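Local coordinates for malonyl CoA-acyl carrier protein transacylase (Staphylococcus aureus, PDB 3IM9) that catalyses the transfer of the malonyl group from malonyl-CoA to holo-acyl carrier protein, supplying malonyl-ACP for fatty acid biosynthesis, at residues A138-L143 / D183-K188. Residues are numbered along the deposited sequence; the frame is centred on the assembly and turned at random.
Sequences AAVLGL and DELVEK
Val140 and Leu185 make the tighter half of this small apolar interface between strand 135-141 and helix 179-188: CG2 of the valine lies 3.7 Å from CD2 of the leucine, and the two side chains run at about a right angle to each other. With chi1 at 178°, the valine turns CG1 opposite its own N and leaves CG2, anti to the carbonyl carbon, as the methyl that meets the helix. A beta-branched residue suits a strand, while Leu185 is long enough to reach from the helix to the sheet. Both are buried, with Val175 of strand 172-176 touching each of them; helix 145-155 adds Val148 against Val140 and Ile151 against Leu185.

The second touch is looser. Ala138 CB, directed at the helix, approaches Val186 CG2 only to 4.3 Å, although the CA atoms of these two residues, 7.4 Å apart, are the nearest such pair across the contact; a single methyl fits so near an approach. Val186 is partly exposed, and Val197 of strand 196-199 contacts both it and Ala138. Beyond it the helix turns to solvent, where the charged, exposed Glu187 and Lys188 suit the outer surface. No hydrogen bond joins the segments; the strand spends its backbone bonds on neighbours such as Val175 and Met198. From strand 135-141 to strand 196-199 the chain runs beta-alpha-beta-beta-alpha-beta, both helices packing on one face of four antiparallel strands: the ferredoxin-like small subdomain of FabD-type acyltransferases.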
ATOM      1  N   ALA A 138       8.253  10.738  -8.297  1.00  9.09           N
ATOM      2  CA  ALA A 138       7.766  10.774  -9.668  1.00  8.69           C
ATOM      3  C   ALA A 138       7.669   9.355 -10.194  1.00  9.26           C
ATOM      4  O   ALA A 138       8.510   8.514  -9.910  1.00  9.12           O
ATOM      5  CB  ALA A 138       8.757  11.567 -10.572  1.00  9.06           C
ATOM      6  N   ALA A 139       6.657   9.134 -11.040  1.00 10.13           N
ATOM      7  CA  ALA A 139       6.554   7.799 -11.673  1.00 10.01           C
ATOM      8  C   ALA A 139       7.347   7.801 -12.985  1.00  8.85           C
ATOM      9  O   ALA A 139       7.093   8.610 -13.862  1.00 10.77           O
ATOM     10  CB  ALA A 139       5.065   7.507 -11.940  1.00 10.96           C
ATOM     11  N   VAL A 140       8.261   6.847 -13.078  1.00 10.35           N
ATOM     12  CA  VAL A 140       9.035   6.692 -14.357  1.00  9.35           C
ATOM     13  C   VAL A 140       8.368   5.519 -15.106  1.00 10.16           C
ATOM     14  O   VAL A 140       8.314   4.379 -14.568  1.00 10.34           O
ATOM     15  CB  VAL A 140      10.488   6.405 -14.064  1.00  9.10           C
ATOM     16  CG1 VAL A 140      11.232   6.213 -15.402  1.00 10.37           C
ATOM     17  CG2 VAL A 140      11.125   7.492 -13.177  1.00 11.18           C
ATOM     18  N   LEU A 141       7.869   5.807 -16.310  1.00 10.43           N
ATOM     19  CA  LEU A 141       7.126   4.771 -17.027  1.00 11.51           C
ATOM     20  C   LEU A 141       7.987   4.362 -18.204  1.00 14.39           C
ATOM     21  O   LEU A 141       8.547   5.200 -18.890  1.00 14.36           O
ATOM     22  CB  LEU A 141       5.793   5.273 -17.512  1.00 11.89           C
ATOM     23  CG  LEU A 141       4.920   5.849 -16.366  1.00 14.49           C
ATOM     24  CD1 LEU A 141       3.574   6.308 -16.891  1.00 18.30           C
ATOM     25  CD2 LEU A 141       4.694   4.887 -15.137  1.00 16.04           C
ATOM     26  N   GLY A 142       7.958   3.072 -18.514  1.00 14.21           N
ATOM     27  CA  GLY A 142       8.519   2.601 -19.790  1.00 15.52           C
ATOM     28  C   GLY A 142       9.966   2.201 -19.747  1.00 18.46           C
ATOM     29  O   GLY A 142      10.553   1.878 -20.807  1.00 19.10           O
ATOM     30  N   LEU A 143      10.595   2.172 -18.572  1.00 14.25           N
ATOM     31  CA  LEU A 143      12.001   1.815 -18.501  1.00 15.66           C
ATOM     32  C   LEU A 143      12.240   0.640 -17.616  1.00 16.32           C
ATOM     33  O   LEU A 143      11.607   0.522 -16.589  1.00 16.35           O
ATOM     34  CB  LEU A 143      12.853   3.015 -17.966  1.00 16.27           C
ATOM     35  CG  LEU A 143      13.075   4.143 -18.914  1.00 17.12           C
ATOM     36  CD1 LEU A 143      13.898   5.225 -18.173  1.00 16.03           C
ATOM     37  CD2 LEU A 143      13.866   3.659 -20.177  1.00 17.86           C
ATOM     38  N   ASP A 183      12.658  16.948 -10.098  1.00 10.79           N
ATOM     39  CA  ASP A 183      12.217  17.851 -11.161  1.00  9.08           C
ATOM     40  C   ASP A 183      13.193  17.755 -12.339  1.00 10.30           C
ATOM     41  O   ASP A 183      12.757  17.895 -13.496  1.00 10.45           O
ATOM     42  CB  ASP A 183      12.133  19.259 -10.579  1.00 10.54           C
ATOM     43  CG  ASP A 183      10.881  19.460  -9.704  1.00 13.29           C
ATOM     44  OD1 ASP A 183       9.977  18.590  -9.722  1.00 18.16           O
ATOM     45  OD2 ASP A 183      10.936  20.493  -9.000  1.00 15.75           O
ATOM     46  N   GLU A 184      14.472  17.519 -12.077  1.00 10.00           N
ATOM     47  CA  GLU A 184      15.433  17.347 -13.203  1.00 11.29           C
ATOM     48  C   GLU A 184      15.042  16.100 -13.981  1.00 10.58           C
ATOM     49  O   GLU A 184      15.109  16.115 -15.216  1.00 11.83           O
ATOM     50  CB  GLU A 184      16.839  17.236 -12.635  1.00 12.26           C
ATOM     51  CG  GLU A 184      17.896  17.138 -13.711  1.00 19.79           C
ATOM     52  CD  GLU A 184      19.327  17.135 -13.118  1.00 24.46           C
ATOM     53  OE1 GLU A 184      19.467  17.185 -11.873  1.00 24.54           O
ATOM     54  OE2 GLU A 184      20.285  17.044 -13.931  1.00 27.33           O
ATOM     55  N   LEU A 185      14.671  15.025 -13.295  1.00  9.90           N
ATOM     56  CA  LEU A 185      14.216  13.804 -13.991  1.00  9.15           C
ATOM     57  C   LEU A 185      12.948  14.048 -14.806  1.00 12.07           C
ATOM     58  O   LEU A 185      12.791  13.515 -15.912  1.00 12.72           O
ATOM     59  CB  LEU A 185      14.047  12.691 -12.987  1.00 11.66           C
ATOM     60  CG  LEU A 185      13.677  11.377 -13.626  1.00 11.94           C
ATOM     61  CD1 LEU A 185      14.692  10.936 -14.666  1.00 16.91           C
ATOM     62  CD2 LEU A 185      13.495  10.289 -12.518  1.00 20.19           C
ATOM     63  N   VAL A 186      11.979  14.736 -14.200  1.00 10.77           N
ATOM     64  CA  VAL A 186      10.744  15.113 -14.909  1.00 12.33           C
ATOM     65  C   VAL A 186      11.150  15.855 -16.234  1.00 12.25           C
ATOM     66  O   VAL A 186      10.571  15.539 -17.297  1.00 14.01           O
ATOM     67  CB  VAL A 186       9.821  15.986 -14.023  1.00 12.66           C
ATOM     68  CG1 VAL A 186       8.652  16.521 -14.930  1.00 14.20           C
ATOM     69  CG2 VAL A 186       9.274  15.108 -12.908  1.00 12.04           C
ATOM     70  N   GLU A 187      12.058  16.803 -16.111  1.00 11.07           N
ATOM     71  CA  GLU A 187      12.411  17.646 -17.302  1.00 13.14           C
ATOM     72  C   GLU A 187      13.134  16.821 -18.341  1.00 13.95           C
ATOM     73  O   GLU A 187      12.788  16.970 -19.530  1.00 14.42           O
ATOM     74  CB  GLU A 187      13.336  18.774 -16.890  1.00 15.08           C
ATOM     75  CG  GLU A 187      12.590  19.794 -16.067  1.00 21.20           C
ATOM     76  CD  GLU A 187      13.533  20.814 -15.428  1.00 30.85           C
ATOM     77  OE1 GLU A 187      12.975  21.755 -14.822  1.00 37.59           O
ATOM     78  OE2 GLU A 187      14.792  20.679 -15.517  1.00 34.31           O
ATOM     79  N   LYS A 188      14.081  15.982 -17.917  1.00 12.82           N
ATOM     80  CA  LYS A 188      14.909  15.226 -18.861  1.00 14.62           C
ATOM     81  C   LYS A 188      14.396  13.866 -19.200  1.00 12.97           C
ATOM     82  O   LYS A 188      14.988  13.182 -20.078  1.00 11.67           O
ATOM     83  CB  LYS A 188      16.352  15.020 -18.293  1.00 17.57           C
ATOM     84  CG  LYS A 188      16.930  16.348 -18.045  1.00 22.23           C
ATOM     85  CD  LYS A 188      18.385  16.156 -17.551  1.00 29.90           C
ATOM     86  CE  LYS A 188      19.269  15.539 -18.621  1.00 30.87           C
ATOM     87  NZ  LYS A 188      20.749  15.868 -18.403  1.00 32.50           N
TER